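Local coordinates for JamJ (Lyngbya majuscula, PDB 5DOZ), which acts as an NADPH-binding enoyl reductase of a polyketide synthase, an unusual member of its family linked to cyclopropane formation, at residues 212-217 / 221-226; 157-162 / 237-242; 261-264 / 269-272; 146-151 / 289-294. All coordinates share one frame; numbering follows the deposited sequence.

Followed from the N terminus, the chain first lays down 146-151 at the end of helix 136-149, whose partner 289-294 arrives only after some 140 residues; interaction 4 thus closes the longest loop, and the other three nest inside it. Strand 157-160 comes next and waits for helix 235-242, which closes interaction 2. Within that loop, interaction 1 joins helix 210-218 to the start of strand 223-228, the neighbour of strand 157-160 in the parallel sheet. Interaction 3 follows in series, setting helix 260-266 against an outermost strand, 271-274. None of the loops cross. Interactions 1 to 3 pack helices on the NADPH-binding sheet, while interaction 4 pairs two helices.

Interaction 1 of 4, residues 212-217 / 221-226; sequences NEIREL and KGVDVI
Ile214 of helix 210-218 lays its branch methyl on the backbone of Gly222, with Ile214 CG2 at 4.0 Å from Gly222 CA. The first torsion decides which branch does this: at chi1 -76° CG2 stands anti to the backbone N, while CG1 lies beside that N. Ile214 CG2 also approaches Val223 CG1, though at 4.4 Å this is a looser apolar contact. The other branch of Ile214 is fully extended (chi2 179°), and the side chain as a whole also packs on Leu159, Met203 and Val242, so a beta-branched residue can serve the turn and the core together. The setting is a Rossmann fold: helix 210-218 belongs to the crossover that carries the chain from the edge strand 201-204 back to strand 223-228 near the middle of the parallel sheet. Gly222 suits the tight re-entry, since its positive phi is easily adopted without a side chain and, with no CB there, the methyl can approach the CA itself. Its N and O are both engaged, by Thr218 OG1 and Arg157 NE respectively. On the exposed part of the helix, Arg215 points away from the strand and pairs with its neighbour, Arg215 NE to Glu216 OE2 3.3 Å. That oxygen sits above one guanidinium face, towards the rim, with no N-H aimed at it, so the attraction is one of charge alone.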
loop_
_atom_site.group_PDB
_atom_site.type_symbol
_atom_site.label_atom_id
_atom_site.label_comp_id
_atom_site.label_asym_id
_atom_site.label_seq_id
_atom_site.Cartn_x
_atom_site.Cartn_y
_atom_site.Cartn_z
ATOM N N ASN A 212 -0.491 -13.103 23.804
ATOM C CA ASN A 212 -0.019 -14.123 24.736
ATOM C C ASN A 212 0.964 -15.097 24.098
ATOM O O ASN A 212 1.956 -15.480 24.723
ATOM C CB ASN A 212 -1.198 -14.876 25.357
ATOM C CG ASN A 212 -1.961 -14.034 26.360
ATOM O OD1 ASN A 212 -1.463 -13.013 26.850
ATOM N ND2 ASN A 212 -3.176 -14.460 26.680
ATOM N N GLU A 213 0.685 -15.476 22.852
ATOM C CA GLU A 213 1.558 -16.356 22.075
ATOM C C GLU A 213 2.932 -15.719 21.862
ATOM O O GLU A 213 3.961 -16.382 21.999
ATOM C CB GLU A 213 0.902 -16.703 20.733
ATOM C CG GLU A 213 -0.369 -17.538 20.860
ATOM C CD GLU A 213 -1.233 -17.538 19.604
ATOM O OE1 GLU A 213 -1.137 -16.590 18.794
ATOM O OE2 GLU A 213 -2.026 -18.487 19.428
ATOM N N ILE A 214 2.947 -14.429 21.545
ATOM C CA ILE A 214 4.203 -13.714 21.328
ATOM C C ILE A 214 5.029 -13.620 22.620
ATOM O O ILE A 214 6.233 -13.880 22.604
ATOM C CB ILE A 214 3.985 -12.345 20.642
ATOM C CG1 ILE A 214 3.701 -12.566 19.148
ATOM C CG2 ILE A 214 5.189 -11.433 20.847
ATOM C CD1 ILE A 214 3.443 -11.313 18.331
ATOM N N ARG A 215 4.370 -13.287 23.730
ATOM C CA ARG A 215 5.025 -13.226 25.041
ATOM C C ARG A 215 5.801 -14.514 25.361
ATOM O O ARG A 215 6.942 -14.458 25.825
ATOM C CB ARG A 215 4.010 -12.913 26.152
ATOM C CG ARG A 215 4.623 -12.774 27.544
ATOM C CD ARG A 215 3.636 -12.211 28.558
ATOM N NE ARG A 215 2.774 -13.237 29.149
ATOM C CZ ARG A 215 2.949 -13.770 30.359
ATOM N NH1 ARG A 215 3.964 -13.385 31.127
ATOM N NH2 ARG A 215 2.106 -14.692 30.808
ATOM N N GLU A 216 5.178 -15.661 25.092
ATOM C CA GLU A 216 5.774 -16.965 25.389
ATOM C C GLU A 216 6.924 -17.332 24.451
ATOM O O GLU A 216 7.955 -17.835 24.898
ATOM C CB GLU A 216 4.704 -18.065 25.401
ATOM C CG GLU A 216 3.599 -17.839 26.427
ATOM C CD GLU A 216 4.130 -17.365 27.772
ATOM O OE1 GLU A 216 4.836 -18.142 28.447
ATOM O OE2 GLU A 216 3.835 -16.212 28.156
ATOM N N LEU A 217 6.749 -17.065 23.160
ATOM C CA LEU A 217 7.796 -17.302 22.164
ATOM C C LEU A 217 9.017 -16.389 22.336
ATOM O O LEU A 217 10.055 -16.614 21.709
ATOM C CB LEU A 217 7.233 -17.149 20.744
ATOM C CG LEU A 217 6.249 -18.204 20.223
ATOM C CD1 LEU A 217 5.427 -17.658 19.061
ATOM C CD2 LEU A 217 6.962 -19.491 19.828
ATOM N N LYS A 221 9.839 -10.655 26.362
ATOM C CA LYS A 221 10.482 -9.580 25.605
ATOM C C LYS A 221 9.532 -8.942 24.595
ATOM O O LYS A 221 9.443 -7.714 24.497
ATOM C CB LYS A 221 11.734 -10.094 24.891
ATOM C CG LYS A 221 12.780 -10.704 25.810
ATOM C CD LYS A 221 13.894 -11.362 25.016
ATOM C CE LYS A 221 14.890 -12.058 25.932
ATOM N NZ LYS A 221 16.048 -12.606 25.177
ATOM N N GLY A 222 8.814 -9.781 23.857
ATOM C CA GLY A 222 7.965 -9.304 22.774
ATOM C C GLY A 222 8.788 -8.944 21.557
ATOM O O GLY A 222 9.842 -9.533 21.312
ATOM N N VAL A 223 8.306 -7.965 20.800
ATOM C CA VAL A 223 8.934 -7.565 19.546
ATOM C C VAL A 223 9.392 -6.112 19.589
ATOM O O VAL A 223 8.745 -5.263 20.203
ATOM C CB VAL A 223 7.994 -7.780 18.328
ATOM C CG1 VAL A 223 7.820 -9.262 18.033
ATOM C CG2 VAL A 223 6.641 -7.110 18.541
ATOM N N ASP A 224 10.498 -5.834 18.909
ATOM C CA ASP A 224 11.064 -4.487 18.848
ATOM C C ASP A 224 10.284 -3.583 17.897
ATOM O O ASP A 224 10.280 -2.361 18.053
ATOM C CB ASP A 224 12.533 -4.562 18.428
ATOM C CG ASP A 224 13.349 -5.441 19.347
ATOM O OD1 ASP A 224 13.547 -5.051 20.522
ATOM O OD2 ASP A 224 13.786 -6.526 18.901
ATOM N N VAL A 225 9.628 -4.194 16.913
ATOM C CA VAL A 225 8.900 -3.457 15.885
ATOM C C VAL A 225 7.555 -4.121 15.582
ATOM O O VAL A 225 7.485 -5.339 15.409
ATOM C CB VAL A 225 9.726 -3.347 14.576
ATOM C CG1 VAL A 225 8.969 -2.553 13.517
ATOM C CG2 VAL A 225 11.087 -2.703 14.839
ATOM N N ILE A 226 6.495 -3.315 15.533
ATOM C CA ILE A 226 5.211 -3.754 14.981
ATOM C C ILE A 226 4.888 -2.955 13.720
ATOM O O ILE A 226 4.997 -1.726 13.708
ATOM C CB ILE A 226 4.047 -3.618 15.989
ATOM C CG1 ILE A 226 4.326 -4.446 17.245
ATOM C CG2 ILE A 226 2.733 -4.084 15.368
ATOM C CD1 ILE A 226 3.302 -4.266 18.343
#

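Interaction 2 of 4, residues 157-162 / 237-242; sequences RVLIHA and QKNLDV. With NDP (NADPH dihydro-nicotinamide-adenine-dinucleotide phosphate), chain E.
Beside the NADPH pocket of the Rossmann domain, His161, just past the end of strand 157-160, reaches across to Asn239 of helix 235-242. His161 NE2 donates to Asn239 OD1 at 2.8 Å, with an N-H...O angle of 145°. The oxygen lies in the plane of the imidazole and receives the N-H on a lone pair, in the carbonyl plane; ring and amide are nevertheless turned 36° apart. With CG anti to its carbonyl carbon (chi1 -72°), Asn239 swings its amide off the helix flank towards the ring. Both groups are buried and each has a second partner: His161 ND1 is hydrogen-bonded to Thr185 OG1, Asn239 ND2 to Tyr249 OH. A leucine in place of Asn239 would probably leave the ring N-H without its acceptor and Tyr249 without its amide mate. Two residues before His161, on the strand itself, Leu159 crosses Val242 at about a right angle, Leu159 CD2 to Val242 CG2 4.2 Å, an apolar contact next to the polar pair. Next to His161, Ala162 CB lies 3.4 Å from O4B of NADPH, its small methyl admitting the ribose closely. A first strand that runs into the dinucleotide at its C-terminal end is typical of Rossmann nucleotide-binding domains.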
loop_
_atom_site.group_PDB
_atom_site.type_symbol
_atom_site.label_atom_id
_atom_site.label_comp_id
_atom_site.label_asym_id
_atom_site.label_seq_id
_atom_site.Cartn_x
_atom_site.Cartn_y
_atom_site.Cartn_z
ATOM N N ARG A 157 13.258 -8.445 16.185
ATOM C CA ARG A 157 12.022 -9.178 15.937
ATOM C C ARG A 157 10.917 -8.208 15.552
ATOM O O ARG A 157 10.723 -7.186 16.210
ATOM C CB ARG A 157 11.644 -10.030 17.153
ATOM C CG ARG A 157 12.738 -11.017 17.542
ATOM C CD ARG A 157 12.310 -11.992 18.631
ATOM N NE ARG A 157 12.157 -11.348 19.934
ATOM C CZ ARG A 157 13.154 -11.098 20.781
ATOM N NH1 ARG A 157 14.407 -11.423 20.482
ATOM N NH2 ARG A 157 12.891 -10.509 21.934
ATOM N N VAL A 158 10.227 -8.519 14.457
ATOM C CA VAL A 158 9.161 -7.669 13.936
ATOM C C VAL A 158 7.848 -8.442 13.799
ATOM O O VAL A 158 7.830 -9.571 13.308
ATOM C CB VAL A 158 9.551 -6.992 12.588
ATOM C CG1 VAL A 158 9.858 -8.018 11.503
ATOM C CG2 VAL A 158 8.471 -6.022 12.124
ATOM N N LEU A 159 6.760 -7.828 14.256
ATOM C CA LEU A 159 5.424 -8.365 14.024
ATOM C C LEU A 159 4.746 -7.623 12.875
ATOM O O LEU A 159 4.664 -6.391 12.878
ATOM C CB LEU A 159 4.562 -8.297 15.293
ATOM C CG LEU A 159 3.050 -8.559 15.157
ATOM C CD1 LEU A 159 2.767 -10.019 14.825
ATOM C CD2 LEU A 159 2.302 -8.137 16.415
ATOM N N ILE A 160 4.272 -8.389 11.896
ATOM C CA ILE A 160 3.495 -7.847 10.785
ATOM C C ILE A 160 2.090 -8.457 10.808
ATOM O O ILE A 160 1.932 -9.670 10.622
ATOM C CB ILE A 160 4.172 -8.116 9.420
ATOM C CG1 ILE A 160 5.598 -7.539 9.396
ATOM C CG2 ILE A 160 3.339 -7.528 8.282
ATOM C CD1 ILE A 160 6.506 -8.163 8.354
ATOM N N HIS A 161 1.084 -7.611 11.037
ATOM C CA HIS A 161 -0.317 -8.041 11.087
ATOM C C HIS A 161 -0.942 -8.194 9.701
ATOM O O HIS A 161 -0.538 -7.521 8.753
ATOM C CB HIS A 161 -1.153 -7.053 11.910
ATOM C CG HIS A 161 -1.182 -7.355 13.377
ATOM N ND1 HIS A 161 -1.427 -8.618 13.872
ATOM C CD2 HIS A 161 -1.033 -6.550 14.457
ATOM C CE1 HIS A 161 -1.405 -8.583 15.192
ATOM N NE2 HIS A 161 -1.169 -7.340 15.574
ATOM N N ALA A 162 -1.939 -9.073 9.589
ATOM C CA ALA A 162 -2.699 -9.233 8.339
ATOM C C ALA A 162 -1.744 -9.325 7.139
ATOM O O ALA A 162 -1.895 -8.622 6.130
ATOM C CB ALA A 162 -3.680 -8.078 8.179
ATOM N N GLN A 237 -4.160 -1.911 22.073
ATOM C CA GLN A 237 -3.662 -2.223 23.416
ATOM C C GLN A 237 -2.878 -3.539 23.426
ATOM O O GLN A 237 -1.838 -3.639 24.077
ATOM C CB GLN A 237 -4.815 -2.270 24.429
ATOM C CG GLN A 237 -4.385 -2.497 25.876
ATOM C CD GLN A 237 -3.567 -1.347 26.433
ATOM O OE1 GLN A 237 -4.111 -0.300 26.794
ATOM N NE2 GLN A 237 -2.253 -1.536 26.511
ATOM N N LYS A 238 -3.382 -4.534 22.699
ATOM C CA LYS A 238 -2.705 -5.823 22.565
ATOM C C LYS A 238 -1.358 -5.679 21.862
ATOM O O LYS A 238 -0.390 -6.344 22.236
ATOM C CB LYS A 238 -3.587 -6.841 21.828
ATOM C CG LYS A 238 -4.793 -7.334 22.616
ATOM C CD LYS A 238 -4.404 -7.962 23.951
ATOM C CE LYS A 238 -5.625 -8.467 24.712
ATOM N NZ LYS A 238 -6.642 -7.405 24.965
ATOM N N ASN A 239 -1.304 -4.813 20.851
ATOM C CA ASN A 239 -0.043 -4.486 20.181
ATOM C C ASN A 239 0.974 -3.861 21.140
ATOM O O ASN A 239 2.143 -4.235 21.137
ATOM C CB ASN A 239 -0.273 -3.565 18.976
ATOM C CG ASN A 239 -0.921 -4.278 17.798
ATOM O OD1 ASN A 239 -0.850 -5.498 17.672
ATOM N ND2 ASN A 239 -1.560 -3.508 16.926
ATOM N N LEU A 240 0.527 -2.916 21.965
ATOM C CA LEU A 240 1.406 -2.304 22.962
ATOM C C LEU A 240 1.995 -3.344 23.918
ATOM O O LEU A 240 3.168 -3.253 24.281
ATOM C CB LEU A 240 0.682 -1.212 23.756
ATOM C CG LEU A 240 0.127 0.011 23.024
ATOM C CD1 LEU A 240 -0.468 0.983 24.026
ATOM C CD2 LEU A 240 1.178 0.707 22.177
ATOM N N ASP A 241 1.187 -4.331 24.311
ATOM C CA ASP A 241 1.634 -5.388 25.232
ATOM C C ASP A 241 2.790 -6.225 24.675
ATOM O O ASP A 241 3.695 -6.612 25.423
ATOM C CB ASP A 241 0.473 -6.312 25.621
ATOM C CG ASP A 241 -0.638 -5.586 26.367
ATOM O OD1 ASP A 241 -0.488 -4.376 26.661
ATOM O OD2 ASP A 241 -1.666 -6.234 26.662
ATOM N N VAL A 242 2.761 -6.499 23.370
ATOM C CA VAL A 242 3.807 -7.314 22.740
ATOM C C VAL A 242 5.022 -6.493 22.310
ATOM O O VAL A 242 6.033 -7.048 21.884
ATOM C CB VAL A 242 3.284 -8.150 21.543
ATOM C CG1 VAL A 242 2.297 -9.196 22.018
ATOM C CG2 VAL A 242 2.657 -7.271 20.470
HETATM P PA NDP E . -5.378 -5.480 1.798
HETATM O O1A NDP E . -6.869 -5.423 1.530
HETATM O O2A NDP E . -4.462 -6.180 0.830
HETATM O O5B NDP E . -5.145 -6.181 3.226
HETATM C C5B NDP E . -6.189 -6.327 4.181
HETATM C C4B NDP E . -5.862 -7.561 5.004
HETATM O O4B NDP E . -6.433 -7.418 6.309
HETATM C C3B NDP E . -6.443 -8.844 4.419
HETATM O O3B NDP E . -5.500 -9.546 3.603
HETATM C C2B NDP E . -6.745 -9.674 5.639
HETATM O O2B NDP E . -5.650 -10.548 5.860
HETATM C C1B NDP E . -6.793 -8.703 6.805
HETATM N N9A NDP E . -8.144 -8.632 7.394
HETATM C C8A NDP E . -9.305 -8.559 6.724
HETATM N N7A NDP E . -10.345 -8.504 7.586
HETATM C C5A NDP E . -9.840 -8.539 8.835
HETATM C C6A NDP E . -10.377 -8.512 10.214
HETATM N N6A NDP E . -11.706 -8.429 10.437
HETATM N N1A NDP E . -9.494 -8.571 11.243
HETATM C C2A NDP E . -8.165 -8.652 11.045
HETATM N N3A NDP E . -7.616 -8.679 9.817
HETATM C C4A NDP E . -8.387 -8.624 8.700
HETATM O O3 NDP E . -4.853 -3.987 2.092
HETATM P PN NDP E . -3.328 -3.474 2.052
HETATM O O1N NDP E . -2.398 -4.572 2.471
HETATM O O2N NDP E . -3.096 -2.767 0.745
HETATM O O5D NDP E . -3.307 -2.355 3.212
HETATM C C5D NDP E . -3.654 -2.665 4.568
HETATM C C4D NDP E . -4.113 -1.405 5.304
HETATM O O4D NDP E . -3.132 -0.369 5.208
HETATM C C3D NDP E . -5.382 -0.819 4.721
HETATM O O3D NDP E . -6.171 -0.349 5.812
HETATM C C2D NDP E . -4.908 0.343 3.866
HETATM O O2D NDP E . -5.893 1.370 3.677
HETATM C C1D NDP E . -3.688 0.817 4.634
HETATM N N1N NDP E . -2.698 1.467 3.775
HETATM C C2N NDP E . -2.167 2.624 4.196
HETATM C C3N NDP E . -1.036 3.168 3.598
HETATM C C7N NDP E . -0.334 4.324 4.252
HETATM O O7N NDP E . 0.313 5.116 3.587
HETATM N N7N NDP E . -0.428 4.461 5.572
HETATM C C4N NDP E . -0.611 2.688 2.225
HETATM C C5N NDP E . -1.177 1.372 1.938
HETATM C C6N NDP E . -2.250 0.855 2.663
HETATM P P2B NDP E . -5.823 -11.892 6.707
HETATM O O1X NDP E . -6.899 -12.669 5.984
HETATM O O2X NDP E . -4.451 -12.485 6.622
HETATM O O3X NDP E . -6.208 -11.428 8.090
#

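Interaction 3 of 4, residues 261-264 / 269-272; sequences SQVA and DIKY
Tyr272 on strand 271-274 and Val263 on helix 260-266 meet as a CH-pi pair. From CB, which points towards the helix, the tyrosine side chain extends with CG anti to the backbone N (chi1 -178°), bringing the ring under one methyl. All six ring carbons, from CG to CZ, lie nearly equally far from Val263 CG2, which stands 3.7 Å from the ring centroid and only 1° off its normal. At the tip, OH is hydrogen-bonded to the backbone O of Trp258, so the aromatic serves both an apolar face and a polar end. This is a beta-alpha-beta unit, strand 247-251, helix 260-266 and strand 271-274, at the edge of the Rossmann sheet. With an alanine here instead of Tyr272, Val263 CG2 is likely to lose the ring face it rests on, and the Trp258 carbonyl its hydroxyl partner. Valine suits its place because its two methyls diverge from CB: while CG2 takes the ring, Val263 CG1 meets Ile270 CD1 at 3.7 Å. The isoleucine chain is long enough to reach in from the loop before the strand, and Leu240 packs on the same tip.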
loop_
_atom_site.group_PDB
_atom_site.type_symbol
_atom_site.label_atom_id
_atom_site.label_comp_id
_atom_site.label_asym_id
_atom_site.label_seq_id
_atom_site.Cartn_x
_atom_site.Cartn_y
_atom_site.Cartn_z
ATOM N N SER A 261 -0.060 11.439 22.655
ATOM C CA SER A 261 -0.110 11.457 24.120
ATOM C C SER A 261 -0.848 10.241 24.678
ATOM O O SER A 261 -0.500 9.735 25.746
ATOM C CB SER A 261 -0.738 12.754 24.640
ATOM O OG SER A 261 -2.047 12.934 24.127
ATOM N N GLN A 262 -1.861 9.777 23.948
ATOM C CA GLN A 262 -2.610 8.574 24.313
ATOM C C GLN A 262 -1.716 7.332 24.332
ATOM O O GLN A 262 -1.891 6.449 25.172
ATOM C CB GLN A 262 -3.805 8.373 23.376
ATOM C CG GLN A 262 -4.903 9.411 23.557
ATOM C CD GLN A 262 -6.051 9.254 22.574
ATOM O OE1 GLN A 262 -5.898 8.672 21.497
ATOM N NE2 GLN A 262 -7.213 9.784 22.942
ATOM N N VAL A 263 -0.760 7.273 23.407
ATOM C CA VAL A 263 0.240 6.205 23.398
ATOM C C VAL A 263 1.280 6.453 24.497
ATOM O O VAL A 263 1.760 5.514 25.131
ATOM C CB VAL A 263 0.921 6.053 22.013
ATOM C CG1 VAL A 263 1.949 4.934 22.034
ATOM C CG2 VAL A 263 -0.114 5.767 20.932
ATOM N N ALA A 264 1.610 7.726 24.720
ATOM C CA ALA A 264 2.548 8.125 25.774
ATOM C C ALA A 264 2.005 7.867 27.187
ATOM O O ALA A 264 2.781 7.651 28.124
ATOM C CB ALA A 264 2.938 9.585 25.612
ATOM N N ASP A 269 8.098 4.730 26.749
ATOM C CA ASP A 269 9.371 4.281 26.185
ATOM C C ASP A 269 9.355 4.115 24.663
ATOM O O ASP A 269 10.402 4.172 24.017
ATOM C CB ASP A 269 9.760 2.944 26.817
ATOM C CG ASP A 269 8.724 1.859 26.567
ATOM O OD1 ASP A 269 7.564 2.020 27.006
ATOM O OD2 ASP A 269 9.069 0.846 25.926
ATOM N N ILE A 270 8.171 3.896 24.102
ATOM C CA ILE A 270 8.054 3.482 22.705
ATOM C C ILE A 270 7.939 4.633 21.711
ATOM O O ILE A 270 7.386 5.688 22.018
ATOM C CB ILE A 270 6.893 2.488 22.485
ATOM C CG1 ILE A 270 5.575 3.060 23.010
ATOM C CG2 ILE A 270 7.224 1.140 23.113
ATOM C CD1 ILE A 270 4.364 2.222 22.667
ATOM N N LYS A 271 8.479 4.413 20.519
ATOM C CA LYS A 271 8.369 5.378 19.441
ATOM C C LYS A 271 7.128 5.054 18.622
ATOM O O LYS A 271 6.959 3.933 18.143
ATOM C CB LYS A 271 9.634 5.381 18.579
ATOM C CG LYS A 271 10.893 5.725 19.362
ATOM C CD LYS A 271 11.972 6.307 18.465
ATOM C CE LYS A 271 13.235 6.601 19.257
ATOM N NZ LYS A 271 14.143 7.514 18.510
ATOM N N TYR A 272 6.246 6.038 18.505
ATOM C CA TYR A 272 4.987 5.883 17.798
ATOM C C TYR A 272 5.137 6.514 16.424
ATOM O O TYR A 272 5.445 7.705 16.313
ATOM C CB TYR A 272 3.862 6.544 18.597
ATOM C CG TYR A 272 2.473 6.413 18.012
ATOM C CD1 TYR A 272 1.968 5.172 17.608
ATOM C CD2 TYR A 272 1.651 7.531 17.890
ATOM C CE1 TYR A 272 0.693 5.057 17.079
ATOM C CE2 TYR A 272 0.374 7.425 17.368
ATOM C CZ TYR A 272 -0.101 6.187 16.965
ATOM O OH TYR A 272 -1.369 6.087 16.446
#

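Interaction 4 of 4, residues 146-151 / 289-294; sequences LYNLAK and YQIWKK
Asn148, near the end of helix 136-149, turns its amide towards 289-294 and meets two quite different partners, Ile291 on helix 287-293 and Lys294 just beyond it. The close side is the carbonyl end: Asn148 OD1 rests against Ile291, 3.8 Å from CG1 and 4.1 Å from CD1. Ile291 is buried, and with CG1 anti to its carbonyl carbon and the chain extended beyond it (chi2 174°) the longer branch leaves the helix flank and comes up to the amide. This is van der Waals contact only; the polar need of OD1 is met within its own helix by His144 ND1, which lets a carbonyl oxygen sit beside aliphatic carbons. The loose side belongs to the amide nitrogen. Asn148 ND2 and Lys294 NZ stand 4.1 Å apart, two donors with no bond between them. Lys294 is exposed, a position that suits a long flexible chain, and its bends at chi2 and chi4 bring NZ near the amide. Asn148 ND2 also lies at the edge of the Tyr147 ring, in its plane, and that ring itself meets Tyr143 and Trp178. Leu146 and, just after the helix, Ala150 pack on Ile250 of strand 247-251, while another part of helix 136-149, through Asn148, faces 289-294, where Ile291 also packs on Phe140 and Lys294 on Tyr143.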
loop_
_atom_site.group_PDB
_atom_site.type_symbol
_atom_site.label_atom_id
_atom_site.label_comp_id
_atom_site.label_asym_id
_atom_site.label_seq_id
_atom_site.Cartn_x
_atom_site.Cartn_y
_atom_site.Cartn_z
ATOM N N LEU A 146 9.153 0.605 7.939
ATOM C CA LEU A 146 10.195 -0.230 8.547
ATOM C C LEU A 146 11.590 0.398 8.597
ATOM O O LEU A 146 12.253 0.332 9.632
ATOM C CB LEU A 146 10.284 -1.584 7.840
ATOM C CG LEU A 146 9.103 -2.549 7.938
ATOM C CD1 LEU A 146 9.299 -3.689 6.949
ATOM C CD2 LEU A 146 8.942 -3.071 9.363
ATOM N N TYR A 147 12.033 0.983 7.483
ATOM C CA TYR A 147 13.400 1.507 7.376
ATOM C C TYR A 147 13.510 3.004 7.665
ATOM O O TYR A 147 14.286 3.407 8.530
ATOM C CB TYR A 147 14.010 1.187 6.005
ATOM C CG TYR A 147 15.511 1.402 5.928
ATOM C CD1 TYR A 147 16.047 2.674 5.709
ATOM C CD2 TYR A 147 16.399 0.328 6.075
ATOM C CE1 TYR A 147 17.421 2.871 5.637
ATOM C CE2 TYR A 147 17.772 0.518 6.001
ATOM C CZ TYR A 147 18.275 1.789 5.781
ATOM O OH TYR A 147 19.637 1.981 5.709
ATOM N N ASN A 148 12.765 3.825 6.927
ATOM C CA ASN A 148 12.826 5.281 7.113
ATOM C C ASN A 148 12.430 5.739 8.511
ATOM O O ASN A 148 13.062 6.631 9.075
ATOM C CB ASN A 148 11.972 6.010 6.071
ATOM C CG ASN A 148 12.697 6.214 4.752
ATOM O OD1 ASN A 148 12.089 6.607 3.756
ATOM N ND2 ASN A 148 13.996 5.949 4.739
ATOM N N LEU A 149 11.384 5.130 9.064
ATOM C CA LEU A 149 10.887 5.514 10.379
ATOM C C LEU A 149 11.472 4.635 11.484
ATOM O O LEU A 149 12.272 5.111 12.293
ATOM C CB LEU A 149 9.347 5.540 10.406
ATOM C CG LEU A 149 8.647 6.526 9.450
ATOM C CD1 LEU A 149 7.132 6.378 9.512
ATOM C CD2 LEU A 149 9.048 7.980 9.697
ATOM N N ALA A 150 11.105 3.353 11.491
ATOM C CA ALA A 150 11.506 2.416 12.548
ATOM C C ALA A 150 12.980 2.005 12.521
ATOM O O ALA A 150 13.500 1.505 13.524
ATOM C CB ALA A 150 10.620 1.177 12.524
ATOM N N LYS A 151 13.642 2.192 11.377
ATOM C CA LYS A 151 15.071 1.882 11.237
ATOM C C LYS A 151 15.427 0.474 11.730
ATOM O O LYS A 151 16.391 0.292 12.478
ATOM C CB LYS A 151 15.930 2.935 11.955
ATOM C CG LYS A 151 16.086 4.246 11.197
ATOM C CD LYS A 151 17.002 5.203 11.947
ATOM C CE LYS A 151 17.516 6.323 11.053
ATOM N NZ LYS A 151 16.414 7.156 10.492
ATOM N N TYR A 289 11.215 9.250 -5.175
ATOM C CA TYR A 289 12.523 9.130 -5.818
ATOM C C TYR A 289 13.544 8.464 -4.889
ATOM O O TYR A 289 14.208 7.501 -5.275
ATOM C CB TYR A 289 13.017 10.511 -6.289
ATOM C CG TYR A 289 14.445 10.551 -6.800
ATOM C CD1 TYR A 289 14.745 10.207 -8.118
ATOM C CD2 TYR A 289 15.492 10.960 -5.974
ATOM C CE1 TYR A 289 16.051 10.254 -8.596
ATOM C CE2 TYR A 289 16.800 11.010 -6.440
ATOM C CZ TYR A 289 17.074 10.653 -7.752
ATOM O OH TYR A 289 18.371 10.698 -8.225
ATOM N N GLN A 290 13.658 8.970 -3.665
ATOM C CA GLN A 290 14.636 8.442 -2.721
ATOM C C GLN A 290 14.395 6.975 -2.371
ATOM O O GLN A 290 15.310 6.158 -2.473
ATOM C CB GLN A 290 14.720 9.305 -1.457
ATOM C CG GLN A 290 15.679 10.486 -1.578
ATOM C CD GLN A 290 17.135 10.079 -1.805
ATOM O OE1 GLN A 290 17.568 8.989 -1.412
ATOM N NE2 GLN A 290 17.899 10.965 -2.435
ATOM N N ILE A 291 13.169 6.640 -1.974
ATOM C CA ILE A 291 12.825 5.256 -1.635
ATOM C C ILE A 291 13.166 4.325 -2.795
ATOM O O ILE A 291 13.800 3.288 -2.595
ATOM C CB ILE A 291 11.342 5.099 -1.217
ATOM C CG1 ILE A 291 11.096 5.774 0.137
ATOM C CG2 ILE A 291 10.935 3.625 -1.158
ATOM C CD1 ILE A 291 9.643 5.794 0.567
ATOM N N TRP A 292 12.775 4.715 -4.007
ATOM C CA TRP A 292 12.980 3.868 -5.179
ATOM C C TRP A 292 14.452 3.637 -5.488
ATOM O O TRP A 292 14.837 2.536 -5.877
ATOM C CB TRP A 292 12.253 4.424 -6.407
ATOM C CG TRP A 292 12.313 3.495 -7.575
ATOM C CD1 TRP A 292 12.823 3.763 -8.808
ATOM C CD2 TRP A 292 11.876 2.128 -7.606
ATOM N NE1 TRP A 292 12.714 2.657 -9.616
ATOM C CE2 TRP A 292 12.140 1.638 -8.900
ATOM C CE3 TRP A 292 11.286 1.270 -6.663
ATOM C CZ2 TRP A 292 11.829 0.328 -9.283
ATOM C CZ3 TRP A 292 10.977 -0.032 -7.043
ATOM C CH2 TRP A 292 11.247 -0.489 -8.341
ATOM N N LYS A 293 15.263 4.682 -5.321
ATOM C CA LYS A 293 16.717 4.582 -5.435
ATOM C C LYS A 293 17.296 3.538 -4.479
ATOM O O LYS A 293 18.339 2.943 -4.755
ATOM C CB LYS A 293 17.369 5.932 -5.146
ATOM C CG LYS A 293 17.793 6.715 -6.378
ATOM C CD LYS A 293 18.836 7.762 -6.015
ATOM C CE LYS A 293 20.157 7.109 -5.622
ATOM N NZ LYS A 293 21.034 8.021 -4.840
ATOM N N LYS A 294 16.619 3.331 -3.353
ATOM C CA LYS A 294 17.074 2.383 -2.343
ATOM C C LYS A 294 16.432 1.013 -2.533
ATOM O O LYS A 294 16.710 0.088 -1.770
ATOM C CB LYS A 294 16.811 2.920 -0.925
ATOM C CG LYS A 294 17.205 4.383 -0.727
ATOM C CD LYS A 294 17.880 4.629 0.613
ATOM C CE LYS A 294 17.871 6.104 1.001
ATOM N NZ LYS A 294 16.550 6.511 1.565
#